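Local coordinates for protein Nrps/pks (Streptomyces albus, PDB 4OPE) that probably catalyses chain-extending Claisen condensations as a ketosynthase domain of an AT-less type I polyketide synthase that makes oxazolomycin, at residues V123-M128 with G201-S206; V155-S160 with G167-L172; E293-A298 with H430-E435. All blocks are in the same frame, centred on the assembly; numbering follows the deposited sequence.

Contact 1 (V123-M128 with G201-S206)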
ATOM      1  N   VAL A 123     -11.196   2.783   1.343  1.00 34.06           N
ATOM      2  CA  VAL A 123     -10.600   1.790   2.256  1.00 31.26           C
ATOM      3  C   VAL A 123      -9.107   1.759   2.053  1.00 31.24           C
ATOM      4  O   VAL A 123      -8.635   1.663   0.906  1.00 31.21           O
ATOM      5  CB  VAL A 123     -11.105   0.412   1.940  1.00 30.33           C
ATOM      6  CG1 VAL A 123     -10.412  -0.618   2.814  1.00 29.62           C
ATOM      7  CG2 VAL A 123     -12.604   0.373   2.127  1.00 30.74           C
ATOM      8  N   PHE A 124      -8.397   1.856   3.179  1.00 30.97           N
ATOM      9  CA  PHE A 124      -6.933   1.941   3.296  1.00 31.03           C
ATOM     10  C   PHE A 124      -6.494   1.103   4.503  1.00 30.02           C
ATOM     11  O   PHE A 124      -6.843   1.407   5.654  1.00 28.86           O
ATOM     12  CB  PHE A 124      -6.505   3.380   3.534  1.00 33.02           C
ATOM     13  CG  PHE A 124      -6.970   4.339   2.483  1.00 35.38           C
ATOM     14  CD1 PHE A 124      -8.265   4.813   2.471  1.00 37.43           C
ATOM     15  CD2 PHE A 124      -6.110   4.765   1.515  1.00 37.32           C
ATOM     16  CE1 PHE A 124      -8.695   5.699   1.496  1.00 38.83           C
ATOM     17  CE2 PHE A 124      -6.531   5.637   0.518  1.00 40.05           C
ATOM     18  CZ  PHE A 124      -7.825   6.112   0.511  1.00 38.92           C
ATOM     19  N   VAL A 125      -5.753   0.031   4.241  1.00 31.07           N
ATOM     20  CA  VAL A 125      -5.406  -0.954   5.266  1.00 30.41           C
ATOM     21  C   VAL A 125      -3.975  -1.307   5.169  1.00 31.37           C
ATOM     22  O   VAL A 125      -3.489  -1.577   4.092  1.00 31.00           O
ATOM     23  CB  VAL A 125      -6.261  -2.234   5.132  1.00 30.89           C
ATOM     24  CG1 VAL A 125      -6.060  -2.930   3.794  1.00 31.14           C
ATOM     25  CG2 VAL A 125      -6.048  -3.183   6.316  1.00 29.99           C
ATOM     26  N   GLY A 126      -3.280  -1.302   6.302  1.00 33.70           N
ATOM     27  CA  GLY A 126      -1.849  -1.628   6.305  1.00 32.45           C
ATOM     28  C   GLY A 126      -1.608  -3.045   6.735  1.00 33.69           C
ATOM     29  O   GLY A 126      -2.217  -3.537   7.715  1.00 32.68           O
ATOM     30  N   LEU A 127      -0.720  -3.711   5.999  1.00 35.85           N
ATOM     31  CA  LEU A 127      -0.233  -5.063   6.354  1.00 35.70           C
ATOM     32  C   LEU A 127       1.240  -5.168   6.020  1.00 35.87           C
ATOM     33  O   LEU A 127       1.735  -4.436   5.148  1.00 37.09           O
ATOM     34  CB  LEU A 127      -0.966  -6.091   5.543  1.00 38.24           C
ATOM     35  CG  LEU A 127      -2.495  -6.014   5.547  1.00 40.16           C
ATOM     36  CD1 LEU A 127      -3.012  -5.499   4.226  1.00 41.02           C
ATOM     37  CD2 LEU A 127      -3.054  -7.401   5.758  1.00 42.85           C
HETATM   38  N   MSE A 128       1.947  -6.044   6.724  1.00 36.40           N
HETATM   39  CA  MSE A 128       3.400  -6.279   6.477  1.00 38.18           C
HETATM   40  C   MSE A 128       3.849  -7.723   6.423  1.00 36.05           C
HETATM   41  O   MSE A 128       4.986  -8.006   6.111  1.00 34.01           O
HETATM   42  CB  MSE A 128       4.257  -5.532   7.514  1.00 38.59           C
HETATM   43  CG  MSE A 128       4.310  -6.200   8.877  1.00 39.10           C
HETATM   44 SE   MSE A 128       5.644  -5.313  10.059  0.74 42.43          SE
HETATM   45  CE  MSE A 128       7.347  -6.076   9.429  1.00 39.57           C
ATOM     46  N   GLY A 201      -7.208   1.346   8.493  1.00 29.67           N
ATOM     47  CA  GLY A 201      -6.925   0.340   9.509  1.00 28.81           C
ATOM     48  C   GLY A 201      -5.651  -0.420   9.243  1.00 29.05           C
ATOM     49  O   GLY A 201      -4.866  -0.099   8.322  1.00 27.60           O
ATOM     50  N   GLY A 202      -5.436  -1.445  10.063  1.00 28.44           N
ATOM     51  CA  GLY A 202      -4.352  -2.358   9.811  1.00 28.74           C
ATOM     52  C   GLY A 202      -4.624  -3.643  10.538  1.00 28.83           C
ATOM     53  O   GLY A 202      -5.371  -3.662  11.511  1.00 28.38           O
ATOM     54  N   VAL A 203      -3.965  -4.705  10.100  1.00 29.08           N
ATOM     55  CA  VAL A 203      -4.225  -6.003  10.640  1.00 30.32           C
ATOM     56  C   VAL A 203      -2.955  -6.786  10.608  1.00 30.82           C
ATOM     57  O   VAL A 203      -2.178  -6.622   9.677  1.00 33.16           O
ATOM     58  CB  VAL A 203      -5.348  -6.727   9.886  1.00 31.46           C
ATOM     59  CG1 VAL A 203      -5.096  -6.757   8.420  1.00 32.85           C
ATOM     60  CG2 VAL A 203      -5.502  -8.153  10.381  1.00 33.22           C
ATOM     61  N   ASN A 204      -2.739  -7.604  11.635  1.00 29.80           N
ATOM     62  CA  ASN A 204      -1.603  -8.477  11.681  1.00 30.47           C
ATOM     63  C   ASN A 204      -1.914  -9.759  12.460  1.00 31.33           C
ATOM     64  O   ASN A 204      -2.337  -9.696  13.612  1.00 29.55           O
ATOM     65  CB  ASN A 204      -0.486  -7.717  12.350  1.00 31.77           C
ATOM     66  CG  ASN A 204       0.830  -8.442  12.296  1.00 32.23           C
ATOM     67  OD1 ASN A 204       1.406  -8.593  11.218  1.00 35.19           O
ATOM     68  ND2 ASN A 204       1.348  -8.846  13.465  1.00 31.87           N
ATOM     69  N   VAL A 205      -1.703 -10.912  11.825  1.00 33.95           N
ATOM     70  CA  VAL A 205      -1.865 -12.215  12.479  1.00 35.45           C
ATOM     71  C   VAL A 205      -0.620 -13.047  12.375  1.00 35.94           C
ATOM     72  O   VAL A 205      -0.075 -13.183  11.310  1.00 36.66           O
ATOM     73  CB  VAL A 205      -3.008 -13.029  11.862  1.00 36.61           C
ATOM     74  CG1 VAL A 205      -3.140 -14.358  12.562  1.00 36.56           C
ATOM     75  CG2 VAL A 205      -4.325 -12.292  11.998  1.00 37.16           C
ATOM     76  N   SER A 206      -0.197 -13.613  13.496  1.00 38.60           N
ATOM     77  CA  SER A 206       0.963 -14.497  13.599  1.00 40.67           C
ATOM     78  C   SER A 206       0.538 -15.940  13.361  1.00 41.22           C
ATOM     79  O   SER A 206       0.404 -16.747  14.302  1.00 41.90           O
ATOM     80  CB  SER A 206       1.538 -14.428  15.002  1.00 41.89           C
ATOM     81  OG  SER A 206       2.007 -13.132  15.264  1.00 44.02           O
TER
HETATM   82  O   HOH W   1       0.551  -8.356   8.590  1.00 30.97           O
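G201 is gripped through both of its backbone polar atoms by the strand that carries V125. Its N donates to F124 O at 2.9 Å, and its O accepts from G126 N at 2.8 Å, with the donor tilted 25° from the carbonyl plane. One step on, G126 O takes V203 N at 3.2 Å in a bond almost collinear with the carbonyl (C=O...N 176°). These three bonds set strands 121-126 and 197-204 side by side in parallel register, V125 with G201 and G126 with G202. The direct pairing gives way at M128, where a water accepts from M128 N at 3.3 Å and donates to N204 OD1 at 2.8 Å; the amide nitrogen of N204 is held by E353 and A240 O. Apolar groups gather on the V125 face. V125 CG2, anti to the backbone N, reaches G202 CA at 4.0 Å, while L127 and V203 run alongside each other and meet through L127 CD2 and V203 CG1. Helices 93-108 and 152-163 pack against this face. Two inner strands of the thiolase-fold sheet are thus hydrogen-bonded through backbone atoms alone, G126 facing G202, with a single water spanning the gap where they part.

Contact 2 (V155-S160 with G167-L172)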
ATOM      1  N   VAL A 155      -7.451  -8.026   1.104  1.00 35.35           N
ATOM      2  CA  VAL A 155      -7.935  -7.494   2.327  1.00 33.70           C
ATOM      3  C   VAL A 155      -8.729  -6.168   2.127  1.00 35.60           C
ATOM      4  O   VAL A 155      -9.834  -5.986   2.712  1.00 35.15           O
ATOM      5  CB  VAL A 155      -6.806  -7.288   3.321  1.00 32.29           C
ATOM      6  CG1 VAL A 155      -7.398  -6.824   4.633  1.00 32.13           C
ATOM      7  CG2 VAL A 155      -6.017  -8.580   3.509  1.00 31.06           C
ATOM      8  N   ALA A 156      -8.213  -5.242   1.321  1.00 34.41           N
ATOM      9  CA  ALA A 156      -8.969  -4.023   1.118  1.00 34.30           C
ATOM     10  C   ALA A 156     -10.167  -4.255   0.181  1.00 36.16           C
ATOM     11  O   ALA A 156     -11.288  -3.826   0.470  1.00 36.04           O
ATOM     12  CB  ALA A 156      -8.084  -2.938   0.596  1.00 34.06           C
ATOM     13  N   ASN A 157      -9.920  -4.939  -0.937  1.00 38.13           N
ATOM     14  CA  ASN A 157     -10.918  -5.112  -2.008  1.00 37.58           C
ATOM     15  C   ASN A 157     -12.157  -5.875  -1.531  1.00 37.45           C
ATOM     16  O   ASN A 157     -13.282  -5.524  -1.845  1.00 33.96           O
ATOM     17  CB  ASN A 157     -10.311  -5.897  -3.166  1.00 37.44           C
ATOM     18  CG  ASN A 157      -9.273  -5.140  -3.929  1.00 35.79           C
ATOM     19  OD1 ASN A 157      -8.551  -5.734  -4.694  1.00 37.10           O
ATOM     20  ND2 ASN A 157      -9.191  -3.849  -3.746  1.00 36.48           N
ATOM     21  N   ARG A 158     -11.926  -6.917  -0.757  1.00 37.83           N
ATOM     22  CA  ARG A 158     -13.016  -7.648  -0.204  1.00 40.33           C
ATOM     23  C   ARG A 158     -13.886  -6.772   0.732  1.00 37.63           C
ATOM     24  O   ARG A 158     -15.128  -6.798   0.677  1.00 36.45           O
ATOM     25  CB  ARG A 158     -12.491  -8.876   0.504  1.00 45.08           C
ATOM     26  CG  ARG A 158     -13.600  -9.842   0.922  1.00 51.14           C
ATOM     27  CD  ARG A 158     -13.092 -11.273   0.939  1.00 54.00           C
ATOM     28  NE  ARG A 158     -13.600 -12.003  -0.205  1.00 60.35           N
ATOM     29  CZ  ARG A 158     -12.975 -12.982  -0.852  1.00 64.27           C
ATOM     30  NH1 ARG A 158     -11.768 -13.395  -0.521  1.00 71.44           N
ATOM     31  NH2 ARG A 158     -13.578 -13.555  -1.867  1.00 68.48           N
ATOM     32  N   VAL A 159     -13.265  -5.970   1.562  1.00 34.84           N
ATOM     33  CA  VAL A 159     -14.046  -4.969   2.297  1.00 34.56           C
ATOM     34  C   VAL A 159     -14.830  -4.032   1.333  1.00 33.84           C
ATOM     35  O   VAL A 159     -16.061  -3.812   1.474  1.00 32.20           O
ATOM     36  CB  VAL A 159     -13.142  -4.191   3.260  1.00 33.75           C
ATOM     37  CG1 VAL A 159     -13.827  -2.933   3.773  1.00 34.49           C
ATOM     38  CG2 VAL A 159     -12.819  -5.090   4.417  1.00 34.12           C
ATOM     39  N   SER A 160     -14.129  -3.502   0.344  1.00 32.73           N
ATOM     40  CA  SER A 160     -14.779  -2.592  -0.568  1.00 35.47           C
ATOM     41  C   SER A 160     -16.009  -3.240  -1.269  1.00 36.98           C
ATOM     42  O   SER A 160     -17.042  -2.605  -1.446  1.00 37.67           O
ATOM     43  CB  SER A 160     -13.775  -2.026  -1.579  1.00 35.34           C
ATOM     44  OG  SER A 160     -12.883  -1.110  -0.949  1.00 34.12           O
ATOM     45  N   GLY A 167     -14.974   4.111  -3.255  1.00 37.65           N
ATOM     46  CA  GLY A 167     -13.789   4.938  -3.233  1.00 36.24           C
ATOM     47  C   GLY A 167     -12.541   4.102  -3.446  1.00 34.22           C
ATOM     48  O   GLY A 167     -12.607   2.896  -3.738  1.00 33.67           O
ATOM     49  N   PRO A 168     -11.387   4.738  -3.301  1.00 33.17           N
ATOM     50  CA  PRO A 168     -10.102   4.068  -3.358  1.00 32.62           C
ATOM     51  C   PRO A 168     -10.092   2.858  -2.470  1.00 32.23           C
ATOM     52  O   PRO A 168     -10.605   2.912  -1.348  1.00 34.12           O
ATOM     53  CB  PRO A 168      -9.140   5.103  -2.797  1.00 32.48           C
ATOM     54  CG  PRO A 168      -9.808   6.403  -2.985  1.00 33.55           C
ATOM     55  CD  PRO A 168     -11.277   6.147  -2.901  1.00 33.81           C
ATOM     56  N   SER A 169      -9.511   1.782  -2.952  1.00 32.29           N
ATOM     57  CA  SER A 169      -9.382   0.550  -2.173  1.00 33.70           C
ATOM     58  C   SER A 169      -7.930   0.088  -2.261  1.00 32.09           C
ATOM     59  O   SER A 169      -7.550  -0.487  -3.221  1.00 31.55           O
ATOM     60  CB  SER A 169     -10.358  -0.568  -2.687  1.00 34.92           C
ATOM     61  OG  SER A 169     -10.258  -1.809  -1.943  1.00 34.03           O
ATOM     62  N   ILE A 170      -7.143   0.319  -1.220  1.00 32.93           N
ATOM     63  CA  ILE A 170      -5.707   0.168  -1.281  1.00 32.18           C
ATOM     64  C   ILE A 170      -5.160  -0.545  -0.085  1.00 32.22           C
ATOM     65  O   ILE A 170      -5.476  -0.172   1.034  1.00 35.67           O
ATOM     66  CB  ILE A 170      -5.073   1.565  -1.265  1.00 32.36           C
ATOM     67  CG1 ILE A 170      -5.663   2.405  -2.406  1.00 32.69           C
ATOM     68  CG2 ILE A 170      -3.549   1.439  -1.368  1.00 32.18           C
ATOM     69  CD1 ILE A 170      -5.100   3.812  -2.498  1.00 33.29           C
ATOM     70  N   ALA A 171      -4.318  -1.535  -0.287  1.00 31.20           N
ATOM     71  CA  ALA A 171      -3.595  -2.115   0.820  1.00 31.76           C
ATOM     72  C   ALA A 171      -2.172  -1.639   0.732  1.00 33.64           C
ATOM     73  O   ALA A 171      -1.651  -1.367  -0.361  1.00 35.16           O
ATOM     74  CB  ALA A 171      -3.643  -3.624   0.790  1.00 31.42           C
ATOM     75  N   LEU A 172      -1.507  -1.520   1.860  1.00 34.32           N
ATOM     76  CA  LEU A 172      -0.161  -0.943   1.806  1.00 37.19           C
ATOM     77  C   LEU A 172       0.751  -1.490   2.901  1.00 35.53           C
ATOM     78  O   LEU A 172       0.283  -1.850   3.965  1.00 38.66           O
ATOM     79  CB  LEU A 172      -0.227   0.584   1.785  1.00 38.88           C
ATOM     80  CG  LEU A 172      -0.958   1.146   2.990  1.00 42.92           C
ATOM     81  CD1 LEU A 172       0.041   1.725   3.971  1.00 46.43           C
ATOM     82  CD2 LEU A 172      -1.942   2.220   2.564  1.00 44.41           C
TER
HETATM   83  O   HOH W   2     -13.403   1.290  -1.347  1.00 29.94           O
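S169 OG sits between two side chains of helix 152-163 and bonds to each. It accepts from N157 ND2 at 2.9 Å and lies only 6° out of the plane of that amide, with 150° at the hydrogen. Its own proton goes to S160 OG, also at 2.9 Å. S169 OG is anti to its backbone N (chi1 180°), which directs the hydroxyl toward the helix. A water close to S160 OG donates to G167 O at 3.0 Å, but its link to S160 is doubtful. The helix leads through a short connection into strand 169-173, outermost in this chain's thiolase-fold sheet; A171 and L172 pair antiparallel with a strand of the second subunit, carrying the sheet across the dimer interface. S427 of that subunit bonds through its hydroxyl to both N157 ND2 and S169 O. An alanine in place of S169 would probably leave N157 without its acceptor in this subunit and S160 OG without the proton it receives. Beside the polar cluster, A156 CB points at the strand, 3.8 Å from I170 O and 4.5 Å from A171 CB; A156 O is occupied along the helix by S160 N.

Contact 3 (E293-A298 with H430-E435)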
ATOM      1  N   GLU A 293       7.412  18.743  11.481  1.00 46.12           N
ATOM      2  CA  GLU A 293       6.469  19.044  10.425  1.00 49.19           C
ATOM      3  C   GLU A 293       5.041  18.791  10.890  1.00 46.52           C
ATOM      4  O   GLU A 293       4.171  19.641  10.761  1.00 47.30           O
ATOM      5  CB  GLU A 293       6.778  18.156   9.253  1.00 57.31           C
ATOM      6  CG  GLU A 293       6.508  18.732   7.881  1.00 71.95           C
ATOM      7  CD  GLU A 293       7.141  17.850   6.816  1.00 83.46           C
ATOM      8  OE1 GLU A 293       8.368  17.609   6.952  1.00 81.73           O
ATOM      9  OE2 GLU A 293       6.418  17.362   5.897  1.00 91.48           O
ATOM     10  N   ALA A 294       4.789  17.622  11.441  1.00 44.45           N
ATOM     11  CA  ALA A 294       3.459  17.329  11.984  1.00 45.56           C
ATOM     12  C   ALA A 294       2.963  18.429  12.947  1.00 46.70           C
ATOM     13  O   ALA A 294       1.812  18.839  12.852  1.00 46.53           O
ATOM     14  CB  ALA A 294       3.474  15.994  12.703  1.00 44.13           C
ATOM     15  N   LEU A 295       3.838  18.890  13.850  1.00 45.00           N
ATOM     16  CA  LEU A 295       3.495  19.953  14.783  1.00 47.53           C
ATOM     17  C   LEU A 295       3.141  21.251  14.058  1.00 49.39           C
ATOM     18  O   LEU A 295       2.216  21.948  14.425  1.00 49.28           O
ATOM     19  CB  LEU A 295       4.637  20.205  15.738  1.00 47.59           C
ATOM     20  CG  LEU A 295       4.898  19.141  16.783  1.00 48.90           C
ATOM     21  CD1 LEU A 295       6.281  19.324  17.382  1.00 51.58           C
ATOM     22  CD2 LEU A 295       3.877  19.222  17.890  1.00 51.00           C
ATOM     23  N   GLU A 296       3.893  21.558  13.021  1.00 52.48           N
ATOM     24  CA  GLU A 296       3.636  22.703  12.207  1.00 54.08           C
ATOM     25  C   GLU A 296       2.302  22.610  11.496  1.00 53.83           C
ATOM     26  O   GLU A 296       1.500  23.519  11.600  1.00 58.28           O
ATOM     27  CB  GLU A 296       4.721  22.838  11.172  1.00 58.84           C
ATOM     28  CG  GLU A 296       5.544  24.085  11.351  1.00 68.93           C
ATOM     29  CD  GLU A 296       5.523  24.908  10.096  1.00 78.02           C
ATOM     30  OE1 GLU A 296       6.617  25.306   9.609  1.00 86.37           O
ATOM     31  OE2 GLU A 296       4.391  25.123   9.599  1.00 78.55           O
ATOM     32  N   ARG A 297       2.040  21.516  10.784  1.00 51.31           N
ATOM     33  CA  ARG A 297       0.759  21.364  10.096  1.00 48.73           C
ATOM     34  C   ARG A 297      -0.424  21.426  11.059  1.00 49.13           C
ATOM     35  O   ARG A 297      -1.480  21.890  10.692  1.00 51.16           O
ATOM     36  CB  ARG A 297       0.718  20.067   9.349  1.00 49.21           C
ATOM     37  CG  ARG A 297       1.566  20.065   8.096  1.00 52.78           C
ATOM     38  CD  ARG A 297       1.806  18.630   7.701  1.00 54.95           C
ATOM     39  NE  ARG A 297       2.552  18.490   6.468  1.00 58.02           N
ATOM     40  CZ  ARG A 297       2.894  17.316   5.945  1.00 65.51           C
ATOM     41  NH1 ARG A 297       2.560  16.175   6.568  1.00 65.13           N
ATOM     42  NH2 ARG A 297       3.569  17.276   4.790  1.00 69.89           N
ATOM     43  N   ALA A 298      -0.219  20.970  12.288  1.00 47.48           N
ATOM     44  CA  ALA A 298      -1.231  20.973  13.316  1.00 47.26           C
ATOM     45  C   ALA A 298      -1.468  22.356  13.919  1.00 50.98           C
ATOM     46  O   ALA A 298      -2.484  22.588  14.594  1.00 50.36           O
ATOM     47  CB  ALA A 298      -0.795  20.037  14.427  1.00 47.26           C
ATOM     48  N   HIS A 430       3.753   9.979  11.767  1.00 33.54           N
ATOM     49  CA  HIS A 430       3.348  10.676  12.994  1.00 34.21           C
ATOM     50  C   HIS A 430       1.964  11.271  12.824  1.00 34.31           C
ATOM     51  O   HIS A 430       1.661  11.802  11.743  1.00 33.61           O
ATOM     52  CB  HIS A 430       4.324  11.801  13.295  1.00 35.03           C
ATOM     53  CG  HIS A 430       4.241  12.324  14.687  1.00 36.92           C
ATOM     54  ND1 HIS A 430       4.802  11.660  15.767  1.00 36.99           N
ATOM     55  CD2 HIS A 430       3.699  13.471  15.181  1.00 37.97           C
ATOM     56  CE1 HIS A 430       4.579  12.359  16.874  1.00 38.25           C
ATOM     57  NE2 HIS A 430       3.918  13.464  16.547  1.00 40.05           N
ATOM     58  N   VAL A 431       1.149  11.207  13.883  1.00 34.14           N
ATOM     59  CA  VAL A 431      -0.159  11.864  13.892  1.00 35.20           C
ATOM     60  C   VAL A 431      -0.502  12.608  15.191  1.00 36.35           C
ATOM     61  O   VAL A 431      -0.246  12.145  16.287  1.00 36.05           O
ATOM     62  CB  VAL A 431      -1.303  10.907  13.463  1.00 36.82           C
ATOM     63  CG1 VAL A 431      -1.226   9.595  14.172  1.00 38.74           C
ATOM     64  CG2 VAL A 431      -2.666  11.503  13.738  1.00 38.03           C
ATOM     65  N   ILE A 432      -1.057  13.817  15.022  1.00 38.97           N
ATOM     66  CA  ILE A 432      -1.525  14.663  16.107  1.00 38.14           C
ATOM     67  C   ILE A 432      -3.052  14.640  16.163  1.00 38.00           C
ATOM     68  O   ILE A 432      -3.722  14.942  15.158  1.00 37.46           O
ATOM     69  CB  ILE A 432      -1.126  16.125  15.880  1.00 39.31           C
ATOM     70  CG1 ILE A 432       0.330  16.266  15.412  1.00 42.57           C
ATOM     71  CG2 ILE A 432      -1.274  16.906  17.149  1.00 39.45           C
ATOM     72  CD1 ILE A 432       1.391  16.103  16.473  1.00 41.73           C
ATOM     73  N   LEU A 433      -3.595  14.289  17.329  1.00 37.21           N
ATOM     74  CA  LEU A 433      -5.037  14.289  17.555  1.00 38.10           C
ATOM     75  C   LEU A 433      -5.496  15.280  18.625  1.00 41.94           C
ATOM     76  O   LEU A 433      -4.741  15.679  19.519  1.00 46.31           O
ATOM     77  CB  LEU A 433      -5.498  12.903  17.957  1.00 36.98           C
ATOM     78  CG  LEU A 433      -5.168  11.809  16.955  1.00 36.93           C
ATOM     79  CD1 LEU A 433      -5.719  10.492  17.442  1.00 36.77           C
ATOM     80  CD2 LEU A 433      -5.749  12.079  15.584  1.00 38.15           C
ATOM     81  N   GLU A 434      -6.749  15.696  18.529  1.00 44.34           N
ATOM     82  CA  GLU A 434      -7.320  16.587  19.517  1.00 44.15           C
ATOM     83  C   GLU A 434      -8.654  16.026  19.905  1.00 43.31           C
ATOM     84  O   GLU A 434      -9.443  15.614  19.059  1.00 39.57           O
ATOM     85  CB  GLU A 434      -7.461  17.991  18.937  1.00 47.48           C
ATOM     86  CG  GLU A 434      -7.883  19.067  19.921  1.00 52.25           C
ATOM     87  CD  GLU A 434      -8.016  20.449  19.274  1.00 57.49           C
ATOM     88  OE1 GLU A 434      -7.647  21.452  19.920  1.00 65.78           O
ATOM     89  OE2 GLU A 434      -8.478  20.554  18.120  1.00 62.09           O
ATOM     90  N   GLU A 435      -8.880  16.000  21.209  1.00 46.73           N
ATOM     91  CA  GLU A 435     -10.153  15.647  21.816  1.00 47.10           C
ATOM     92  C   GLU A 435     -11.248  16.534  21.266  1.00 49.41           C
ATOM     93  O   GLU A 435     -10.967  17.673  20.918  1.00 48.14           O
ATOM     94  CB  GLU A 435     -10.030  15.885  23.308  1.00 49.25           C
ATOM     95  CG  GLU A 435     -11.274  15.644  24.119  1.00 50.45           C
ATOM     96  CD  GLU A 435     -11.115  16.076  25.567  1.00 52.36           C
ATOM     97  OE1 GLU A 435     -10.232  16.929  25.847  1.00 46.61           O
ATOM     98  OE2 GLU A 435     -11.908  15.578  26.427  1.00 54.63           O
TER
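Helix 293-298 runs in roughly the same direction as strand 430-434, the short axes 34° apart and 8.4 Å from each other at closest approach, with A294 over H430 and A298 over I432. No hydrogen bond joins the two segments; the contact is made by A294, A298 and the tip of L295 against H430 and I432. A294 CB meets the imidazole of H430 at its edge, near the ring plane, 3.5 Å from CD2. With CG anti to the backbone N (chi1 -164°), the ring presents its CD2 edge to A294, and its ND1 is held from the neighbouring strand by S420. I432 makes most of the contacts. Its CG1 lies 4.2 Å from A294 CB and 4.1 Å from A298 CB, so that the branch enters between two alanines one helical turn apart. CG2 leans on A298 CB as well, and the far end, CD1, meets L295 CD2 at 4.2 Å. The carbonyl of A294, near I432 CG1, is satisfied by A298 N and by the hydroxyl of S267. Outside the apolar patch, R297 NH2 and E293 OE2 attract by charge alone, since the oxygen lies well out of the guanidinium plane; the other carboxylate oxygen of E293 pairs with R120 of the second subunit. V431 and L433 turn to the opposite face, where L433 packs on helix 356-370. Such helix cover on both faces of a strand fits the alpha-beta-alpha-beta-alpha layers of the thiolase fold, and helix 284-298 belongs to the crossover connecting strands 263-272 and 308-309.

From the N terminus, residues 123-128 come first and pair with 201-206, closing contact 1 over 72 intervening residues. Within that span the chain makes helix 152-163, turns, and closes contact 2 after only six residues, so the short loop is wholly enclosed by the long one. The two touch: V123 pairs through its backbone with P168 and I170, setting strand 169-173 beside strand 121-126. Contact 3 follows in series, with 131 residues between 293-298 and 430-435, joining helix 284-298 to strand 427-434. Its centre lies about 23 Å and 26 Å from those of contacts 1 and 2, yet all three reach the same mixed sheet, and contacts 2 and 3 both meet the second subunit.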